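Lys-gingipain W83 (Porphyromonas gingivalis, PDB 3KM5) is a lysine-specific cysteine protease, here represented by its K2 cleaved adhesin domain, a kind of domain that is haemolytic in vitro when isolated. Local coordinates at residues Ser11-Ala19 and Trp33-Leu41; Val74-Tyr82 and Gly152-His160. All coordinates share one frame; numbering follows the deposited sequence.

The two contacts lie in series along the chain, contact 1 closing before contact 2 opens, and their centres are about 21 Å apart in one beta jelly-roll barrel. Contact 1 ties the loop between strands 5-7 and 22-25 to strand 34-37, which pairs with strand 51-56 in the six-strand antiparallel sheet. Contact 2 joins strand 79-86 of that same sheet to strand 155-161 of the five-strand sheet, so it bridges the two layers, whereas contact 1 lines a strand edge of the six-strand sheet with a loop. They meet at Trp33, where CZ2 lies 3.9 Å from CB of His160. Contact 2 thus brings together strands from distant parts of the sequence across the sandwich, and Trp33 carries contact 1 to the same interior.

Contact 1: residues Ser11-Ala19 and Trp33-Leu41; sequences SSTHGEAPA and WLCLSSGQL. With SO4 (sulfate ion), chain E.
With CG anti to the backbone N (chi1 -179°), the His14 imidazole is carried to the end of strand 34-37, where its ND1 takes the backbone N-H of Ser37 at 3.0 Å. The bond is nearly straight (168° at the hydrogen), its donor in the ring plane. Gln40 comes over one face: its CB stands 3.7 Å from the ring centroid and almost on the normal, a CH-pi contact, while Leu41 CG approaches CE1 obliquely at 3.8 Å. Cys35 SG, also anti to its own N, lies against Ser12 CB (3.6 Å) and the Thr13 carbonyl. Between these side chains the backbones pair: Gly15 N donates to Cys35 O at 2.8 Å, and Cys35 N to Glu16 O at 2.8 Å. The type II turn Thr13-Glu16 supplies both of these partners, so the loop borders the strand's edge remote from strand 51-56. Ser11 N donates at 2.7 Å to O3 of a sulfate, probably from the crystallisation liquor, which Thr8 OG1 also bonds. Since ND1 accepts the Ser37 N-H, the ring is probably neutral with its proton on NE2, and the in-plane bond together with the Gln40 methylene should restrict its rotation.

Contact 2: residues Val74-Tyr82 and Gly152-His160; sequences VTGATKVKY and GTKYVAFRH
Aromatic packing carries the deep end: Phe158 turns its edge to the face of Tyr82 in a T-shaped stack, with centroids 5.1 Å apart and planes at 80°. The touching atom is Phe158 CE1, poised over the centre of the phenol ring and 3.9 Å from Tyr82 CD2. Tyr82 CG lies between the backbone N and the carbonyl carbon (chi1 58°), a torsion that presents the ring face to Phe158, while its hydroxyl bonds to Tyr95 OH. Apolar contacts continue toward the turn. Val80 CG2 reaches the Phe158 edge, and Val74 CG2 meets Val156 CG2 at 4.1 Å, the two side chains crossing at about a right angle. Val80, Tyr82, Val156 and Phe158 project into the interior between the two sheets of the jelly roll: the axes of strands 79-82 and 155-160 approach to 10.1 Å at the closest, their directions 33° apart, a separation bridged by side chains. Hydrogen bonding is confined to the end where the backbones converge. Val74 N donates to Lys154 O at 2.8 Å, nearly straight. Thr75 CA points its hydrogen at Thr153 O, 3.5 Å away. A water accepts from Gly76 N and donates to Ala77 O and Thr153 O, linking the type II turn Val74-Ala77 to the other segment. Thr75 OG1, bonded to Asp73, lies against the aliphatic chain of Lys154, whose NZ bonds to Thr102 O.

Contact 1: residues Ser11-Ala19 and Trp33-Leu41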
# COMPACT_ATOMS: atom_id res chain seq x y z
N SER A 11 -4.74 9.81 10.71
CA SER A 11 -4.81 11.26 10.43
C SER A 11 -5.10 11.64 8.97
O SER A 11 -5.19 12.84 8.64
CB SER A 11 -3.54 11.96 10.88
OG SER A 11 -2.50 11.75 9.94
N SER A 12 -5.23 10.64 8.09
CA SER A 12 -5.58 10.90 6.70
C SER A 12 -7.08 10.74 6.51
O SER A 12 -7.80 10.30 7.41
CB SER A 12 -4.86 9.91 5.78
OG SER A 12 -3.47 10.19 5.79
N THR A 13 -7.58 11.10 5.33
CA THR A 13 -9.03 11.07 5.06
C THR A 13 -9.39 10.17 3.87
O THR A 13 -8.65 10.10 2.88
CB THR A 13 -9.54 12.50 4.81
OG1 THR A 13 -9.39 13.28 6.01
CG2 THR A 13 -10.99 12.52 4.39
N HIS A 14 -10.52 9.49 3.97
CA HIS A 14 -11.01 8.61 2.89
C HIS A 14 -11.02 9.32 1.54
O HIS A 14 -11.56 10.44 1.42
CB HIS A 14 -12.42 8.12 3.23
CG HIS A 14 -12.97 7.21 2.20
ND1 HIS A 14 -12.72 5.86 2.20
CD2 HIS A 14 -13.72 7.46 1.10
CE1 HIS A 14 -13.30 5.31 1.15
NE2 HIS A 14 -13.91 6.26 0.46
N GLY A 15 -10.41 8.71 0.52
CA GLY A 15 -10.40 9.25 -0.84
C GLY A 15 -9.30 10.25 -1.18
O GLY A 15 -9.19 10.73 -2.31
N GLU A 16 -8.47 10.56 -0.20
CA GLU A 16 -7.32 11.44 -0.41
C GLU A 16 -6.03 10.70 -0.33
O GLU A 16 -5.97 9.61 0.26
CB GLU A 16 -7.28 12.52 0.66
CG GLU A 16 -8.52 13.37 0.72
CD GLU A 16 -8.81 14.16 -0.55
OE1 GLU A 16 -7.88 14.51 -1.30
OE2 GLU A 16 -10.00 14.39 -0.77
N ALA A 17 -4.97 11.27 -0.91
CA ALA A 17 -3.63 10.77 -0.73
C ALA A 17 -3.31 10.96 0.74
O ALA A 17 -3.78 11.90 1.37
CB ALA A 17 -2.59 11.52 -1.61
N PRO A 18 -2.52 10.05 1.31
CA PRO A 18 -2.22 10.17 2.71
C PRO A 18 -1.48 11.45 3.07
O PRO A 18 -0.62 11.92 2.34
CB PRO A 18 -1.30 8.97 2.99
CG PRO A 18 -1.43 8.13 1.87
CD PRO A 18 -1.78 8.94 0.69
N ALA A 19 -1.83 11.97 4.23
CA ALA A 19 -1.19 13.13 4.79
C ALA A 19 0.29 12.78 5.03
O ALA A 19 0.61 11.71 5.51
CB ALA A 19 -1.91 13.48 6.11
N TRP A 33 -2.43 5.55 -5.13
CA TRP A 33 -2.59 5.27 -3.71
C TRP A 33 -3.55 6.25 -3.03
O TRP A 33 -3.38 7.47 -3.17
CB TRP A 33 -1.24 5.35 -3.02
CG TRP A 33 -0.30 4.22 -3.33
CD1 TRP A 33 0.71 4.26 -4.23
CD2 TRP A 33 -0.23 2.93 -2.71
NE1 TRP A 33 1.40 3.09 -4.22
CE2 TRP A 33 0.84 2.23 -3.31
CE3 TRP A 33 -0.99 2.28 -1.74
CZ2 TRP A 33 1.21 0.95 -2.90
CZ3 TRP A 33 -0.64 0.99 -1.36
CH2 TRP A 33 0.44 0.33 -1.96
N LEU A 34 -4.53 5.73 -2.31
CA LEU A 34 -5.52 6.53 -1.60
C LEU A 34 -5.74 5.97 -0.21
O LEU A 34 -5.78 4.75 -0.03
CB LEU A 34 -6.89 6.50 -2.31
CG LEU A 34 -7.05 7.17 -3.68
CD1 LEU A 34 -8.46 6.88 -4.16
CD2 LEU A 34 -6.81 8.65 -3.61
N CYS A 35 -6.00 6.84 0.75
CA CYS A 35 -6.48 6.43 2.05
C CYS A 35 -7.92 5.97 1.93
O CYS A 35 -8.70 6.57 1.20
CB CYS A 35 -6.41 7.62 3.00
SG CYS A 35 -7.23 7.39 4.62
N LEU A 36 -8.23 4.85 2.57
CA LEU A 36 -9.61 4.34 2.69
C LEU A 36 -9.97 4.21 4.16
O LEU A 36 -9.12 3.83 4.97
CB LEU A 36 -9.76 2.97 2.07
CG LEU A 36 -9.33 2.81 0.62
CD1 LEU A 36 -9.51 1.34 0.19
CD2 LEU A 36 -10.04 3.80 -0.33
N SER A 37 -11.23 4.52 4.49
CA SER A 37 -11.76 4.31 5.84
C SER A 37 -12.84 3.24 5.89
O SER A 37 -13.74 3.22 5.03
CB SER A 37 -12.36 5.60 6.37
OG SER A 37 -12.96 5.34 7.63
N SER A 38 -12.76 2.37 6.88
CA SER A 38 -13.79 1.37 7.13
C SER A 38 -15.15 1.98 7.47
O SER A 38 -16.17 1.30 7.38
CB SER A 38 -13.37 0.43 8.27
OG SER A 38 -13.19 1.19 9.46
N GLY A 39 -15.15 3.24 7.90
CA GLY A 39 -16.41 3.98 8.14
C GLY A 39 -17.09 4.42 6.85
O GLY A 39 -18.22 4.91 6.88
N GLN A 40 -16.41 4.27 5.71
CA GLN A 40 -16.98 4.63 4.40
C GLN A 40 -17.21 3.44 3.48
O GLN A 40 -18.10 3.48 2.62
CB GLN A 40 -16.10 5.67 3.68
CG GLN A 40 -16.07 7.03 4.36
CD GLN A 40 -17.45 7.67 4.47
OE1 GLN A 40 -17.87 8.06 5.56
NE2 GLN A 40 -18.16 7.75 3.36
N LEU A 41 -16.43 2.37 3.65
CA LEU A 41 -16.56 1.18 2.82
C LEU A 41 -16.91 0.00 3.70
O LEU A 41 -16.13 -0.38 4.58
CB LEU A 41 -15.26 0.88 2.08
CG LEU A 41 -14.84 1.88 1.01
CD1 LEU A 41 -13.44 1.47 0.55
CD2 LEU A 41 -15.80 1.91 -0.15
S SO4 E . -1.02 9.19 11.41
O1 SO4 E . -1.57 9.74 12.66
O2 SO4 E . 0.05 10.07 10.89
O3 SO4 E . -2.10 9.09 10.46
O4 SO4 E . -0.34 7.92 11.63

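Contact 2: residues Val74-Tyr82 and Gly152-His160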
# COMPACT_ATOMS: atom_id res chain seq x y z
N VAL A 74 12.96 10.21 6.14
CA VAL A 74 13.19 9.31 7.26
C VAL A 74 14.67 8.98 7.44
O VAL A 74 15.04 7.89 7.94
CB VAL A 74 12.30 8.02 7.20
CG1 VAL A 74 10.82 8.36 7.34
CG2 VAL A 74 12.55 7.20 5.92
N THR A 75 15.54 9.93 7.07
CA THR A 75 16.98 9.72 7.23
C THR A 75 17.26 9.20 8.63
O THR A 75 16.84 9.80 9.62
CB THR A 75 17.77 11.00 6.98
OG1 THR A 75 17.61 11.40 5.61
CG2 THR A 75 19.27 10.77 7.25
N GLY A 76 17.99 8.10 8.71
CA GLY A 76 18.23 7.42 10.00
C GLY A 76 17.49 6.10 10.19
O GLY A 76 17.86 5.28 11.04
N ALA A 77 16.48 5.88 9.35
CA ALA A 77 15.72 4.65 9.41
C ALA A 77 16.59 3.47 9.01
O ALA A 77 17.32 3.57 8.03
CB ALA A 77 14.50 4.76 8.48
N THR A 78 16.53 2.40 9.79
CA THR A 78 17.26 1.20 9.55
C THR A 78 16.34 0.02 9.21
O THR A 78 16.82 -0.99 8.69
CB THR A 78 18.10 0.83 10.77
OG1 THR A 78 17.27 0.83 11.94
CG2 THR A 78 19.22 1.86 10.99
N LYS A 79 15.04 0.13 9.53
CA LYS A 79 14.09 -0.97 9.35
C LYS A 79 12.73 -0.34 9.04
O LYS A 79 12.40 0.70 9.61
CB LYS A 79 13.97 -1.85 10.60
CG LYS A 79 13.57 -3.30 10.30
CD LYS A 79 14.75 -4.12 9.75
CE LYS A 79 15.53 -4.81 10.85
NZ LYS A 79 16.90 -5.28 10.43
N VAL A 80 11.96 -0.95 8.14
CA VAL A 80 10.52 -0.66 8.04
C VAL A 80 9.74 -1.97 8.24
O VAL A 80 10.09 -3.01 7.67
CB VAL A 80 10.18 0.08 6.70
CG1 VAL A 80 10.51 -0.78 5.42
CG2 VAL A 80 8.71 0.55 6.71
N LYS A 81 8.76 -1.95 9.13
CA LYS A 81 7.90 -3.07 9.38
C LYS A 81 6.49 -2.60 9.05
O LYS A 81 6.10 -1.48 9.41
CB LYS A 81 8.03 -3.53 10.84
CG LYS A 81 7.14 -4.72 11.16
CD LYS A 81 5.92 -4.33 11.87
CE LYS A 81 6.21 -4.09 13.29
NZ LYS A 81 4.96 -4.01 14.09
N TYR A 82 5.67 -3.43 8.44
CA TYR A 82 4.35 -3.01 8.01
C TYR A 82 3.48 -4.25 7.87
O TYR A 82 3.96 -5.39 7.94
CB TYR A 82 4.39 -2.24 6.67
CG TYR A 82 5.02 -3.05 5.55
CD1 TYR A 82 4.23 -3.79 4.68
CD2 TYR A 82 6.41 -3.15 5.41
CE1 TYR A 82 4.80 -4.56 3.66
CE2 TYR A 82 6.98 -3.91 4.40
CZ TYR A 82 6.18 -4.61 3.54
OH TYR A 82 6.80 -5.38 2.57
N GLY A 152 21.98 5.12 4.57
CA GLY A 152 21.75 6.28 3.70
C GLY A 152 20.30 6.45 3.22
O GLY A 152 19.97 7.46 2.61
N THR A 153 19.43 5.48 3.50
CA THR A 153 18.02 5.60 3.11
C THR A 153 17.46 6.92 3.62
O THR A 153 17.54 7.24 4.81
CB THR A 153 17.20 4.44 3.67
OG1 THR A 153 17.59 3.21 3.02
CG2 THR A 153 15.69 4.68 3.48
N LYS A 154 16.85 7.69 2.72
CA LYS A 154 16.20 8.95 3.03
C LYS A 154 14.67 8.88 2.82
O LYS A 154 13.91 9.44 3.59
CB LYS A 154 16.80 10.05 2.15
CG LYS A 154 16.19 11.43 2.30
CD LYS A 154 17.10 12.45 1.59
CE LYS A 154 16.57 13.85 1.62
NZ LYS A 154 17.27 14.64 0.57
N TYR A 155 14.24 8.22 1.75
CA TYR A 155 12.82 8.01 1.48
C TYR A 155 12.59 6.55 1.23
O TYR A 155 13.41 5.88 0.61
CB TYR A 155 12.36 8.82 0.25
CG TYR A 155 12.59 10.32 0.33
CD1 TYR A 155 11.73 11.14 1.05
CD2 TYR A 155 13.67 10.91 -0.31
CE1 TYR A 155 11.92 12.51 1.10
CE2 TYR A 155 13.88 12.29 -0.24
CZ TYR A 155 13.01 13.07 0.47
OH TYR A 155 13.25 14.44 0.49
N VAL A 156 11.44 6.08 1.70
CA VAL A 156 10.99 4.72 1.48
C VAL A 156 9.72 4.80 0.63
O VAL A 156 8.82 5.59 0.92
CB VAL A 156 10.72 4.02 2.82
CG1 VAL A 156 10.06 2.63 2.58
CG2 VAL A 156 12.00 3.88 3.64
N ALA A 157 9.67 4.00 -0.43
CA ALA A 157 8.51 3.96 -1.30
C ALA A 157 7.93 2.56 -1.34
O ALA A 157 8.66 1.57 -1.28
CB ALA A 157 8.91 4.36 -2.74
N PHE A 158 6.61 2.48 -1.45
CA PHE A 158 5.90 1.24 -1.77
C PHE A 158 5.36 1.41 -3.18
O PHE A 158 4.69 2.41 -3.51
CB PHE A 158 4.76 1.00 -0.77
CG PHE A 158 5.22 0.77 0.60
CD1 PHE A 158 5.35 -0.53 1.09
CD2 PHE A 158 5.48 1.83 1.44
CE1 PHE A 158 5.80 -0.76 2.38
CE2 PHE A 158 5.92 1.61 2.73
CZ PHE A 158 6.07 0.29 3.21
N ARG A 159 5.65 0.43 -4.03
CA ARG A 159 5.36 0.51 -5.45
C ARG A 159 4.48 -0.66 -5.82
O ARG A 159 4.92 -1.80 -5.74
CB ARG A 159 6.64 0.51 -6.27
CG ARG A 159 6.42 0.72 -7.76
CD ARG A 159 7.73 0.53 -8.47
NE ARG A 159 7.63 0.63 -9.92
CZ ARG A 159 8.61 0.37 -10.77
NH1 ARG A 159 9.80 -0.05 -10.33
NH2 ARG A 159 8.40 0.51 -12.07
N HIS A 160 3.24 -0.40 -6.21
CA HIS A 160 2.32 -1.42 -6.69
C HIS A 160 2.47 -1.45 -8.20
O HIS A 160 2.15 -0.47 -8.89
CB HIS A 160 0.87 -1.06 -6.25
CG HIS A 160 -0.19 -2.03 -6.67
ND1 HIS A 160 -1.50 -1.63 -6.83
CD2 HIS A 160 -0.18 -3.38 -6.88
CE1 HIS A 160 -2.26 -2.69 -7.07
NE2 HIS A 160 -1.47 -3.76 -7.13
O HOH W 1 18.63 5.89 6.88